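Local coordinates for protein CobC (Shigella flexneri 2a, PDB 6NRU) that catalyses removal of the phosphate from alpha-ribazole 5'-phosphate and, probably, from adenosylcobalamin 5'-phosphate, in the assembly of the nucleotide loop of vitamin B12, at residues A[83-88]-A[125-130]; A[56-61]-A[150-155]; A[23-28]-A[89-94]. All coordinates share one frame; numbering follows the deposited sequence.

Contact 1 of 3, residues A[83-88]-A[125-130]; sequences NEMFFG and QAFSQR
F127 has CG anti to its backbone N (chi1 171°), which sends its ring out from helix 124-136 at the loop 83-88, and M85, a selenomethionine with CG also anti to N (chi1 -154°), lays its chain across that ring at about a right angle. CB of M85 meets CD1 of F127 at 3.7 Å, while CG of M85 settles against CB of F127, so the aliphatic part of the chain carries the packing. The chain then bends at chi3, and SE of M85 stands 4.8 Å from the F127 ring centroid in an oblique Met-aromatic contact. Its CE continues away from the helix to one face of F87, 3.4 Å above that ring's plane. The carbonyl O of N83 lies at the edge of the F127 ring, 3.7 Å from CE1. R130 brings its guanidinium edge-on to the same loop backbone and forms a salt bridge with E122. In E84, CG is anti to N and the chain folds back at chi2, so OE1 accepts the backbone N-H of M85 at 2.8 Å through its anti lone pair. E84 is the probable proton donor/acceptor, and this bond restrains its carboxylate and would tend to stabilise the charged form.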
ATOM      1  N   ASN A  83      -5.293  -4.999   0.239  1.00 52.48           N
ATOM      2  CA  ASN A  83      -4.615  -5.660   1.342  1.00 53.49           C
ATOM      3  C   ASN A  83      -3.179  -6.013   0.984  1.00 54.42           C
ATOM      4  O   ASN A  83      -2.837  -6.228  -0.181  1.00 55.34           O
ATOM      5  CB  ASN A  83      -5.351  -6.937   1.741  1.00 54.03           C
ATOM      6  CG  ASN A  83      -6.650  -6.661   2.441  1.00 55.81           C
ATOM      7  OD1 ASN A  83      -6.930  -5.526   2.824  1.00 56.98           O
ATOM      8  ND2 ASN A  83      -7.458  -7.699   2.622  1.00 56.49           N
ATOM      9  N   GLU A  84      -2.340  -6.086   2.013  1.00 55.52           N
ATOM     10  CA  GLU A  84      -1.002  -6.629   1.852  1.00 57.53           C
ATOM     11  C   GLU A  84      -1.084  -8.069   1.361  1.00 58.66           C
ATOM     12  O   GLU A  84      -2.089  -8.760   1.555  1.00 58.31           O
ATOM     13  CB  GLU A  84      -0.246  -6.553   3.184  1.00 58.30           C
ATOM     14  CG  GLU A  84       1.210  -7.002   3.147  1.00 60.63           C
ATOM     15  CD  GLU A  84       2.033  -6.256   2.115  1.00 65.03           C
ATOM     16  OE1 GLU A  84       2.106  -6.718   0.957  1.00 66.69           O
ATOM     17  OE2 GLU A  84       2.609  -5.206   2.464  1.00 67.34           O
HETATM   18  N   MSE A  85      -0.026  -8.512   0.690  1.00 60.00           N
HETATM   19  CA  MSE A  85       0.095  -9.902   0.287  1.00 60.95           C
HETATM   20  C   MSE A  85       0.002 -10.803   1.510  1.00 58.09           C
HETATM   21  O   MSE A  85       0.522 -10.463   2.572  1.00 57.90           O
HETATM   22  CB  MSE A  85       1.417 -10.130  -0.440  1.00 66.41           C
HETATM   23  CG  MSE A  85       1.407 -11.295  -1.405  1.00 71.79           C
HETATM   24 SE   MSE A  85       3.086 -11.423  -2.388  0.93 79.13          SE
HETATM   25  CE  MSE A  85       4.006 -12.699  -1.240  1.00 79.21           C
ATOM     26  N   PHE A  86      -0.669 -11.942   1.370  1.00 56.22           N
ATOM     27  CA  PHE A  86      -0.813 -12.896   2.465  1.00 54.85           C
ATOM     28  C   PHE A  86       0.358 -13.875   2.426  1.00 54.58           C
ATOM     29  O   PHE A  86       0.452 -14.708   1.519  1.00 54.62           O
ATOM     30  CB  PHE A  86      -2.148 -13.629   2.373  1.00 54.30           C
ATOM     31  CG  PHE A  86      -2.319 -14.695   3.411  1.00 53.90           C
ATOM     32  CD1 PHE A  86      -2.259 -14.381   4.759  1.00 53.39           C
ATOM     33  CD2 PHE A  86      -2.531 -16.011   3.044  1.00 53.25           C
ATOM     34  CE1 PHE A  86      -2.411 -15.359   5.719  1.00 52.09           C
ATOM     35  CE2 PHE A  86      -2.685 -16.994   4.001  1.00 52.36           C
ATOM     36  CZ  PHE A  86      -2.625 -16.667   5.339  1.00 51.69           C
ATOM     37  N   PHE A  87       1.247 -13.780   3.413  1.00 54.41           N
ATOM     38  CA  PHE A  87       2.459 -14.588   3.446  1.00 56.32           C
ATOM     39  C   PHE A  87       2.268 -15.936   4.132  1.00 54.65           C
ATOM     40  O   PHE A  87       3.236 -16.695   4.252  1.00 56.30           O
ATOM     41  CB  PHE A  87       3.586 -13.809   4.133  1.00 60.62           C
ATOM     42  CG  PHE A  87       4.384 -12.940   3.198  1.00 64.65           C
ATOM     43  CD1 PHE A  87       5.385 -13.485   2.407  1.00 67.15           C
ATOM     44  CD2 PHE A  87       4.136 -11.578   3.114  1.00 65.97           C
ATOM     45  CE1 PHE A  87       6.123 -12.687   1.548  1.00 69.25           C
ATOM     46  CE2 PHE A  87       4.869 -10.775   2.256  1.00 68.08           C
ATOM     47  CZ  PHE A  87       5.864 -11.329   1.473  1.00 69.47           C
ATOM     48  N   GLY A  88       1.060 -16.250   4.587  1.00 52.41           N
ATOM     49  CA  GLY A  88       0.795 -17.583   5.105  1.00 52.96           C
ATOM     50  C   GLY A  88       1.569 -17.874   6.376  1.00 53.96           C
ATOM     51  O   GLY A  88       1.511 -17.120   7.355  1.00 54.38           O
ATOM     52  N   GLN A 125       1.501 -13.848  -8.188  1.00 69.26           N
ATOM     53  CA  GLN A 125       0.555 -13.881  -9.298  1.00 72.46           C
ATOM     54  C   GLN A 125      -0.856 -13.552  -8.825  1.00 72.49           C
ATOM     55  O   GLN A 125      -1.552 -12.736  -9.439  1.00 69.84           O
ATOM     56  CB  GLN A 125       0.601 -15.249  -9.983  1.00 79.65           C
ATOM     57  CG  GLN A 125       1.955 -15.583 -10.598  1.00 84.20           C
ATOM     58  CD  GLN A 125       2.434 -14.519 -11.570  1.00 84.20           C
ATOM     59  OE1 GLN A 125       1.657 -13.994 -12.368  1.00 84.39           O
ATOM     60  NE2 GLN A 125       3.721 -14.192 -11.503  1.00 84.16           N
ATOM     61  N   ALA A 126      -1.296 -14.171  -7.726  1.00 76.91           N
ATOM     62  CA  ALA A 126      -2.612 -13.852  -7.183  1.00 75.22           C
ATOM     63  C   ALA A 126      -2.651 -12.435  -6.627  1.00 71.04           C
ATOM     64  O   ALA A 126      -3.662 -11.737  -6.759  1.00 71.20           O
ATOM     65  CB  ALA A 126      -2.997 -14.861  -6.103  1.00 77.36           C
ATOM     66  N   PHE A 127      -1.556 -11.995  -6.003  1.00 64.18           N
ATOM     67  CA  PHE A 127      -1.499 -10.642  -5.458  1.00 56.68           C
ATOM     68  C   PHE A 127      -1.573  -9.600  -6.568  1.00 55.14           C
ATOM     69  O   PHE A 127      -2.341  -8.636  -6.482  1.00 53.45           O
ATOM     70  CB  PHE A 127      -0.222 -10.478  -4.633  1.00 53.02           C
ATOM     71  CG  PHE A 127       0.047  -9.068  -4.188  1.00 47.15           C
ATOM     72  CD1 PHE A 127      -0.612  -8.535  -3.091  1.00 43.90           C
ATOM     73  CD2 PHE A 127       0.979  -8.282  -4.856  1.00 44.73           C
ATOM     74  CE1 PHE A 127      -0.357  -7.240  -2.674  1.00 40.19           C
ATOM     75  CE2 PHE A 127       1.240  -6.986  -4.444  1.00 41.32           C
ATOM     76  CZ  PHE A 127       0.571  -6.465  -3.353  1.00 39.64           C
ATOM     77  N   SER A 128      -0.784  -9.787  -7.631  1.00 55.57           N
ATOM     78  CA  SER A 128      -0.784  -8.816  -8.721  1.00 51.34           C
ATOM     79  C   SER A 128      -2.091  -8.842  -9.502  1.00 50.31           C
ATOM     80  O   SER A 128      -2.468  -7.830 -10.104  1.00 50.03           O
ATOM     81  CB  SER A 128       0.406  -9.062  -9.654  1.00 52.10           C
ATOM     82  OG  SER A 128       0.343 -10.342 -10.255  1.00 56.82           O
ATOM     83  N   GLN A 129      -2.796  -9.977  -9.510  1.00 50.60           N
ATOM     84  CA  GLN A 129      -4.112 -10.016 -10.140  1.00 50.22           C
ATOM     85  C   GLN A 129      -5.149  -9.282  -9.302  1.00 46.83           C
ATOM     86  O   GLN A 129      -6.083  -8.692  -9.852  1.00 46.55           O
ATOM     87  CB  GLN A 129      -4.551 -11.460 -10.375  1.00 54.88           C
ATOM     88  CG  GLN A 129      -3.872 -12.145 -11.546  1.00 59.32           C
ATOM     89  CD  GLN A 129      -3.869 -13.661 -11.406  1.00 65.71           C
ATOM     90  OE1 GLN A 129      -4.409 -14.209 -10.442  1.00 67.31           O
ATOM     91  NE2 GLN A 129      -3.257 -14.345 -12.369  1.00 68.64           N
ATOM     92  N   ARG A 130      -5.006  -9.318  -7.974  1.00 45.19           N
ATOM     93  CA  ARG A 130      -5.882  -8.542  -7.103  1.00 41.91           C
ATOM     94  C   ARG A 130      -5.770  -7.057  -7.408  1.00 39.26           C
ATOM     95  O   ARG A 130      -6.780  -6.350  -7.507  1.00 39.51           O
ATOM     96  CB  ARG A 130      -5.524  -8.801  -5.640  1.00 39.80           C
ATOM     97  CG  ARG A 130      -6.485  -9.680  -4.877  1.00 42.49           C
ATOM     98  CD  ARG A 130      -5.886  -9.980  -3.521  1.00 42.74           C
ATOM     99  NE  ARG A 130      -5.195  -8.805  -2.997  1.00 38.85           N
ATOM    100  CZ  ARG A 130      -4.235  -8.840  -2.079  1.00 35.62           C
ATOM    101  NH1 ARG A 130      -3.834  -9.998  -1.571  1.00 36.81           N
ATOM    102  NH2 ARG A 130      -3.672  -7.712  -1.667  1.00 31.76           N
TER

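Contact 2 of 3, residues A[56-61]-A[150-155]; sequences SELERA and VSHQGV. With SO4 (sulfate ion), chain N.
This contact lies in the phosphate pocket of the histidine phosphatase fold, where the C-terminal end of strand 146-151 passes through H152 into helix 153-163 and faces the loop leading into helix 59-69. The backbone join is one nearly axial bond: N of S56 donates to O of V150 at 3.1 Å, with a C=O...N angle of 176°. Beside it, CG1 of V150 rests against the carbonyl O of A61.

H152 carries most of the rest. Its CB points at segment 56-61, and with CG anti to the carbonyl carbon (chi1 -50°) the imidazole is carried in among S56, L58 and R60. CD2 passes the CB and OG of S56. NE2 then meets OG of S56 at 3.0 Å, at the ring edge and near its plane, in a hydrogen bond whose donor may be either group. CE1 of H152 touches CD1 of L58 at 3.6 Å, the leucine crossing the ring at about a right angle. R60 comes to the ring edge with its NE near the imidazole plane and turns its guanidinium steeply to it, the planes 75° apart, so that CE1 of H152 sits 3.4 Å above one guanidinium face, offset toward the rim. ND1 is near NH2 of R60, but the angle is too poor for a hydrogen bond.

R60 reaches this position with CG in the crowded place between N and the carbonyl carbon and bends at chi2 and chi3; its NH1 is fixed by O of G24. The H152 ring also meets that of H11, the probable phosphohistidine. The sulfate, also bound by R10 and N17, probably marks the site of the substrate phosphate: NH2 of R60 donates to its O4 at 3.3 Å.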
ATOM      1  N   SER A  56      -7.184  -0.375   2.840  1.00 41.33           N
ATOM      2  CA  SER A  56      -7.067  -1.816   2.972  1.00 41.72           C
ATOM      3  C   SER A  56      -7.758  -2.284   4.250  1.00 42.30           C
ATOM      4  O   SER A  56      -8.038  -1.498   5.160  1.00 41.94           O
ATOM      5  CB  SER A  56      -5.599  -2.240   2.972  1.00 41.00           C
ATOM      6  OG  SER A  56      -5.123  -2.444   4.288  1.00 40.96           O
ATOM      7  N   GLU A  57      -8.040  -3.588   4.306  1.00 44.05           N
ATOM      8  CA  GLU A  57      -8.715  -4.151   5.473  1.00 45.38           C
ATOM      9  C   GLU A  57      -7.822  -4.139   6.706  1.00 46.47           C
ATOM     10  O   GLU A  57      -8.325  -4.010   7.829  1.00 48.05           O
ATOM     11  CB  GLU A  57      -9.166  -5.584   5.191  1.00 45.74           C
ATOM     12  CG  GLU A  57     -10.114  -5.745   4.025  1.00 47.58           C
ATOM     13  CD  GLU A  57     -10.579  -7.179   3.865  1.00 50.65           C
ATOM     14  OE1 GLU A  57      -9.818  -8.100   4.232  1.00 51.51           O
ATOM     15  OE2 GLU A  57     -11.709  -7.386   3.381  1.00 52.62           O
ATOM     16  N   LEU A  58      -6.510  -4.280   6.521  1.00 44.70           N
ATOM     17  CA  LEU A  58      -5.606  -4.458   7.649  1.00 44.40           C
ATOM     18  C   LEU A  58      -5.598  -3.217   8.532  1.00 47.15           C
ATOM     19  O   LEU A  58      -5.558  -2.084   8.045  1.00 46.70           O
ATOM     20  CB  LEU A  58      -4.199  -4.776   7.148  1.00 41.34           C
ATOM     21  CG  LEU A  58      -4.130  -5.941   6.156  1.00 38.21           C
ATOM     22  CD1 LEU A  58      -2.692  -6.276   5.834  1.00 37.78           C
ATOM     23  CD2 LEU A  58      -4.850  -7.160   6.706  1.00 37.59           C
ATOM     24  N   GLU A  59      -5.636  -3.444   9.849  1.00 62.77           N
ATOM     25  CA  GLU A  59      -5.907  -2.354  10.781  1.00 62.56           C
ATOM     26  C   GLU A  59      -4.790  -1.322  10.803  1.00 60.67           C
ATOM     27  O   GLU A  59      -5.045  -0.150  11.102  1.00 59.97           O
ATOM     28  CB  GLU A  59      -6.154  -2.910  12.182  1.00 64.77           C
ATOM     29  CG  GLU A  59      -7.169  -2.106  12.975  1.00 66.14           C
ATOM     30  CD  GLU A  59      -8.535  -2.102  12.320  1.00 67.38           C
ATOM     31  OE1 GLU A  59      -9.241  -1.077  12.430  1.00 68.08           O
ATOM     32  OE2 GLU A  59      -8.903  -3.123  11.701  1.00 68.54           O
ATOM     33  N   ARG A  60      -3.554  -1.719  10.490  1.00 60.46           N
ATOM     34  CA  ARG A  60      -2.479  -0.735  10.433  1.00 60.90           C
ATOM     35  C   ARG A  60      -2.755   0.321   9.371  1.00 59.31           C
ATOM     36  O   ARG A  60      -2.354   1.481   9.530  1.00 59.83           O
ATOM     37  CB  ARG A  60      -1.134  -1.421  10.177  1.00 62.41           C
ATOM     38  CG  ARG A  60      -0.988  -2.063   8.809  1.00 61.12           C
ATOM     39  CD  ARG A  60      -0.277  -3.397   8.921  1.00 63.38           C
ATOM     40  NE  ARG A  60       0.615  -3.650   7.794  1.00 63.01           N
ATOM     41  CZ  ARG A  60       0.794  -4.846   7.242  1.00 63.58           C
ATOM     42  NH1 ARG A  60       0.137  -5.899   7.713  1.00 64.42           N
ATOM     43  NH2 ARG A  60       1.627  -4.991   6.220  1.00 63.87           N
ATOM     44  N   ALA A  61      -3.451  -0.057   8.294  1.00 56.98           N
ATOM     45  CA  ALA A  61      -3.850   0.911   7.281  1.00 52.70           C
ATOM     46  C   ALA A  61      -5.042   1.736   7.746  1.00 51.56           C
ATOM     47  O   ALA A  61      -5.100   2.945   7.498  1.00 51.67           O
ATOM     48  CB  ALA A  61      -4.172   0.195   5.971  1.00 50.96           C
ATOM     49  N   VAL A 150      -5.151   4.470   1.118  1.00 34.14           N
ATOM     50  CA  VAL A 150      -4.307   4.084   2.243  1.00 33.97           C
ATOM     51  C   VAL A 150      -4.059   2.587   2.127  1.00 34.72           C
ATOM     52  O   VAL A 150      -4.984   1.779   2.288  1.00 37.00           O
ATOM     53  CB  VAL A 150      -4.948   4.437   3.593  1.00 35.15           C
ATOM     54  CG1 VAL A 150      -3.961   4.201   4.725  1.00 35.21           C
ATOM     55  CG2 VAL A 150      -5.441   5.880   3.592  1.00 35.68           C
ATOM     56  N   SER A 151      -2.811   2.210   1.851  1.00 33.77           N
ATOM     57  CA  SER A 151      -2.492   0.809   1.615  1.00 33.01           C
ATOM     58  C   SER A 151      -1.071   0.479   2.056  1.00 34.22           C
ATOM     59  O   SER A 151      -0.580   1.020   3.054  1.00 36.75           O
ATOM     60  CB  SER A 151      -2.685   0.461   0.138  1.00 30.65           C
ATOM     61  OG  SER A 151      -2.682  -0.942  -0.061  1.00 31.17           O
ATOM     62  N   HIS A 152      -0.403  -0.398   1.310  1.00 32.39           N
ATOM     63  CA  HIS A 152       0.881  -0.961   1.698  1.00 31.28           C
ATOM     64  C   HIS A 152       1.899  -0.758   0.587  1.00 30.60           C
ATOM     65  O   HIS A 152       1.570  -0.343  -0.528  1.00 28.66           O
ATOM     66  CB  HIS A 152       0.743  -2.450   2.033  1.00 31.24           C
ATOM     67  CG  HIS A 152      -0.373  -2.747   2.982  1.00 30.55           C
ATOM     68  ND1 HIS A 152      -0.187  -2.832   4.344  1.00 31.77           N
ATOM     69  CD2 HIS A 152      -1.693  -2.963   2.768  1.00 30.71           C
ATOM     70  CE1 HIS A 152      -1.343  -3.094   4.929  1.00 32.63           C
ATOM     71  NE2 HIS A 152      -2.273  -3.178   3.995  1.00 31.95           N
ATOM     72  N   GLN A 153       3.154  -1.073   0.911  1.00 38.18           N
ATOM     73  CA  GLN A 153       4.258  -0.811  -0.008  1.00 40.73           C
ATOM     74  C   GLN A 153       4.118  -1.621  -1.294  1.00 40.42           C
ATOM     75  O   GLN A 153       4.273  -1.086  -2.397  1.00 36.81           O
ATOM     76  CB  GLN A 153       5.585  -1.118   0.687  1.00 45.14           C
ATOM     77  CG  GLN A 153       6.752  -0.281   0.205  1.00 49.23           C
ATOM     78  CD  GLN A 153       7.143  -0.609  -1.217  1.00 53.74           C
ATOM     79  OE1 GLN A 153       7.365   0.284  -2.034  1.00 54.16           O
ATOM     80  NE2 GLN A 153       7.218  -1.901  -1.526  1.00 56.58           N
ATOM     81  N   GLY A 154       3.830  -2.917  -1.169  1.00 44.66           N
ATOM     82  CA  GLY A 154       3.717  -3.753  -2.353  1.00 46.21           C
ATOM     83  C   GLY A 154       2.529  -3.391  -3.223  1.00 45.83           C
ATOM     84  O   GLY A 154       2.616  -3.427  -4.452  1.00 48.02           O
ATOM     85  N   VAL A 155       1.405  -3.034  -2.600  1.00 43.00           N
ATOM     86  CA  VAL A 155       0.207  -2.678  -3.358  1.00 40.56           C
ATOM     87  C   VAL A 155       0.418  -1.371  -4.105  1.00 36.66           C
ATOM     88  O   VAL A 155       0.157  -1.276  -5.311  1.00 35.71           O
ATOM     89  CB  VAL A 155      -1.012  -2.588  -2.423  1.00 42.29           C
ATOM     90  CG1 VAL A 155      -2.213  -2.040  -3.175  1.00 33.29           C
ATOM     91  CG2 VAL A 155      -1.325  -3.942  -1.815  1.00 34.43           C
TER
HETATM   92  S   SO4 N 302       5.673  -3.503   5.106  1.00116.97           S
HETATM   93  O1  SO4 N 302       5.562  -4.469   4.017  1.00116.75           O
HETATM   94  O2  SO4 N 302       6.613  -4.004   6.104  1.00116.81           O
HETATM   95  O3  SO4 N 302       6.152  -2.229   4.581  1.00117.00           O
HETATM   96  O4  SO4 N 302       4.365  -3.306   5.723  1.00117.17           O

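Contact 3 of 3, residues A[23-28]-A[89-94]; sequences SGHAPT and DWEMRH
The segment 89-94 enters from a short 3-10 turn, and its first two residues face other parts of the chain: W90 meets the rings of Y106 and W109 edge-to-face. A type II beta turn from W90 to R93 then presents E91 and M92 to the loop 23-28. E91 has CG anti to its carbonyl carbon (chi1 -49°), and the chain runs extended beyond CG toward the type II' turn of S23 to A26. Its CB passes O of S23 at 3.8 Å, and OE2 accepts N-H of H25 at 2.7 Å with a fairly straight N-H...O angle of 162°. The donor comes from above the carboxylate plane, 45° out of it. OE2 also takes N-H of F87, so two backbone donors grip one oxygen, and the same OE2 packs 3.2 Å from CA of G24, a residue with no side chain and a positive phi. M92, a selenomethionine, bends at chi2 and chi3 to lay CG against CB of A26 at 3.6 Å; its CE ends 4.2 Å from CB of T28. At R93, NH1 turns back to O of D89. A carboxylate bound to the backbone of a tight beta turn thus joins two loops at the active-site rim of this histidine phosphatase.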
ATOM      1  N   SER A  23       5.360  -8.978   7.324  1.00 44.19           N
ATOM      2  CA  SER A  23       4.134  -8.475   7.935  1.00 45.88           C
ATOM      3  C   SER A  23       2.908  -9.238   7.441  1.00 48.56           C
ATOM      4  O   SER A  23       2.254  -9.948   8.213  1.00 51.35           O
ATOM      5  CB  SER A  23       3.989  -6.976   7.659  1.00 44.61           C
ATOM      6  OG  SER A  23       3.292  -6.343   8.715  1.00 44.17           O
ATOM      7  N   GLY A  24       2.588  -9.098   6.157  1.00 47.01           N
ATOM      8  CA  GLY A  24       1.447  -9.813   5.615  1.00 45.44           C
ATOM      9  C   GLY A  24       0.147  -9.339   6.230  1.00 42.50           C
ATOM     10  O   GLY A  24      -0.038  -8.153   6.528  1.00 41.37           O
ATOM     11  N   HIS A  25      -0.768 -10.280   6.432  1.00 38.98           N
ATOM     12  CA  HIS A  25      -2.072  -9.962   6.991  1.00 38.18           C
ATOM     13  C   HIS A  25      -2.067  -9.883   8.511  1.00 39.63           C
ATOM     14  O   HIS A  25      -3.097  -9.533   9.096  1.00 39.86           O
ATOM     15  CB  HIS A  25      -3.095 -11.001   6.528  1.00 38.86           C
ATOM     16  CG  HIS A  25      -3.545 -10.817   5.112  1.00 37.33           C
ATOM     17  ND1 HIS A  25      -4.771 -11.251   4.657  1.00 37.14           N
ATOM     18  CD2 HIS A  25      -2.932 -10.240   4.051  1.00 36.54           C
ATOM     19  CE1 HIS A  25      -4.895 -10.950   3.376  1.00 36.91           C
ATOM     20  NE2 HIS A  25      -3.792 -10.336   2.985  1.00 36.13           N
ATOM     21  N   ALA A  26      -0.943 -10.183   9.157  1.00 40.90           N
ATOM     22  CA  ALA A  26      -0.905 -10.219  10.612  1.00 40.86           C
ATOM     23  C   ALA A  26      -1.168  -8.830  11.191  1.00 42.61           C
ATOM     24  O   ALA A  26      -0.728  -7.827  10.623  1.00 41.18           O
ATOM     25  CB  ALA A  26       0.447 -10.739  11.096  1.00 38.94           C
ATOM     26  N   PRO A  27      -1.884  -8.736  12.319  1.00 47.19           N
ATOM     27  CA  PRO A  27      -2.188  -7.420  12.925  1.00 49.38           C
ATOM     28  C   PRO A  27      -1.024  -6.854  13.729  1.00 52.23           C
ATOM     29  O   PRO A  27      -1.017  -6.823  14.964  1.00 54.80           O
ATOM     30  CB  PRO A  27      -3.405  -7.738  13.799  1.00 50.53           C
ATOM     31  CG  PRO A  27      -3.193  -9.158  14.209  1.00 37.31           C
ATOM     32  CD  PRO A  27      -2.551  -9.842  13.032  1.00 48.80           C
ATOM     33  N   THR A  28      -0.004  -6.379  13.023  1.00 53.00           N
ATOM     34  CA  THR A  28       1.057  -5.766  13.814  1.00 55.78           C
ATOM     35  C   THR A  28       0.747  -4.291  14.062  1.00 60.09           C
ATOM     36  O   THR A  28       0.259  -3.598  13.164  1.00 59.51           O
ATOM     37  CB  THR A  28       2.402  -5.902  13.109  1.00 53.00           C
ATOM     38  OG1 THR A  28       3.375  -5.079  13.765  1.00 53.62           O
ATOM     39  CG2 THR A  28       2.282  -5.489  11.652  1.00 50.88           C
ATOM     40  N   ASP A  89       2.304 -18.989   6.367  1.00 52.60           N
ATOM     41  CA  ASP A  89       3.052 -19.409   7.548  1.00 51.76           C
ATOM     42  C   ASP A  89       4.236 -18.498   7.843  1.00 49.85           C
ATOM     43  O   ASP A  89       4.777 -18.550   8.953  1.00 50.26           O
ATOM     44  CB  ASP A  89       3.545 -20.849   7.381  1.00 54.05           C
ATOM     45  CG  ASP A  89       2.426 -21.876   7.507  1.00 55.43           C
ATOM     46  OD1 ASP A  89       1.485 -21.653   8.299  1.00 55.48           O
ATOM     47  OD2 ASP A  89       2.495 -22.916   6.819  1.00 56.18           O
ATOM     48  N   TRP A  90       4.646 -17.669   6.886  1.00 48.12           N
ATOM     49  CA  TRP A  90       5.846 -16.850   7.017  1.00 48.10           C
ATOM     50  C   TRP A  90       5.603 -15.516   7.711  1.00 47.13           C
ATOM     51  O   TRP A  90       6.558 -14.756   7.898  1.00 48.55           O
ATOM     52  CB  TRP A  90       6.460 -16.588   5.639  1.00 47.96           C
ATOM     53  CG  TRP A  90       7.012 -17.810   4.978  1.00 49.15           C
ATOM     54  CD1 TRP A  90       7.160 -19.049   5.531  1.00 49.80           C
ATOM     55  CD2 TRP A  90       7.495 -17.910   3.636  1.00 49.54           C
ATOM     56  NE1 TRP A  90       7.704 -19.915   4.615  1.00 50.26           N
ATOM     57  CE2 TRP A  90       7.918 -19.240   3.442  1.00 50.46           C
ATOM     58  CE3 TRP A  90       7.612 -17.004   2.578  1.00 50.05           C
ATOM     59  CZ2 TRP A  90       8.446 -19.686   2.233  1.00 52.14           C
ATOM     60  CZ3 TRP A  90       8.137 -17.449   1.378  1.00 51.22           C
ATOM     61  CH2 TRP A  90       8.547 -18.777   1.215  1.00 51.90           C
ATOM     62  N   GLU A  91       4.365 -15.208   8.090  1.00 44.11           N
ATOM     63  CA  GLU A  91       4.074 -13.919   8.698  1.00 42.87           C
ATOM     64  C   GLU A  91       4.623 -13.853  10.119  1.00 43.24           C
ATOM     65  O   GLU A  91       4.733 -14.866  10.816  1.00 44.44           O
ATOM     66  CB  GLU A  91       2.568 -13.659   8.697  1.00 42.81           C
ATOM     67  CG  GLU A  91       1.920 -13.897   7.346  1.00 43.31           C
ATOM     68  CD  GLU A  91       0.556 -13.252   7.216  1.00 43.71           C
ATOM     69  OE1 GLU A  91      -0.197 -13.231   8.213  1.00 44.18           O
ATOM     70  OE2 GLU A  91       0.234 -12.769   6.110  1.00 44.53           O
HETATM   71  N   MSE A  92       4.974 -12.639  10.539  1.00 43.47           N
HETATM   72  CA  MSE A  92       5.597 -12.382  11.839  1.00 45.38           C
HETATM   73  C   MSE A  92       6.849 -13.223  12.072  1.00 48.50           C
HETATM   74  O   MSE A  92       7.120 -13.644  13.196  1.00 48.71           O
HETATM   75  CB  MSE A  92       4.600 -12.619  12.975  1.00 44.75           C
HETATM   76  CG  MSE A  92       3.375 -11.741  12.899  1.00 45.53           C
HETATM   77 SE   MSE A  92       3.862  -9.865  12.721  0.70 50.03          SE
HETATM   78  CE  MSE A  92       4.180  -9.431  14.600  1.00 50.63           C
ATOM     79  N   ARG A  93       7.612 -13.459  11.006  1.00 51.19           N
ATOM     80  CA  ARG A  93       8.840 -14.232  11.088  1.00 54.98           C
ATOM     81  C   ARG A  93       9.919 -13.544  10.263  1.00 58.67           C
ATOM     82  O   ARG A  93       9.631 -12.787   9.332  1.00 57.75           O
ATOM     83  CB  ARG A  93       8.621 -15.679  10.622  1.00 55.21           C
ATOM     84  CG  ARG A  93       7.741 -16.486  11.571  1.00 54.51           C
ATOM     85  CD  ARG A  93       7.232 -17.772  10.942  1.00 53.97           C
ATOM     86  NE  ARG A  93       8.286 -18.771  10.794  1.00 56.53           N
ATOM     87  CZ  ARG A  93       8.165 -19.881  10.071  1.00 57.16           C
ATOM     88  NH1 ARG A  93       7.032 -20.136   9.427  1.00 55.77           N
ATOM     89  NH2 ARG A  93       9.177 -20.735   9.987  1.00 58.65           N
ATOM     90  N   HIS A  94      11.170 -13.814  10.620  1.00 62.83           N
ATOM     91  CA  HIS A  94      12.309 -13.095  10.072  1.00 65.15           C
ATOM     92  C   HIS A  94      12.976 -13.882   8.950  1.00 65.92           C
ATOM     93  O   HIS A  94      12.893 -15.110   8.878  1.00 63.96           O
ATOM     94  CB  HIS A  94      13.331 -12.788  11.171  1.00 68.89           C
ATOM     95  CG  HIS A  94      14.274 -11.676  10.829  1.00 73.07           C
ATOM     96  ND1 HIS A  94      15.363 -11.849  10.002  1.00 75.83           N
ATOM     97  CD2 HIS A  94      14.296 -10.376  11.209  1.00 74.31           C
ATOM     98  CE1 HIS A  94      16.012 -10.705   9.884  1.00 78.23           C
ATOM     99  NE2 HIS A  94      15.386  -9.795  10.607  1.00 77.18           N
TER

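Along the chain the segments come in the order 23-28, 56-61, 83-88, 89-94, 125-130 and 150-155. Contact 1 is nested within the span closed by contact 2, while contact 3 crosses both. Their centres lie 12 to 13 Å apart, with contact 2 deepest, about 5 Å from the centre of the chain, and contact 3 outermost at about 16 Å. Contact 2 belongs to the central mixed sheet and its flanking helices; contacts 1 and 3 share the continuous loop 83-94. A probable hydrogen bond from N of E57 to OD1 of N83, 2.7 Å, ties contact 2 to contact 1, and CD1 of L58 packs 3.3 Å from O of G24 between contacts 2 and 3. Loops distant in sequence thereby converge around H11 and E84.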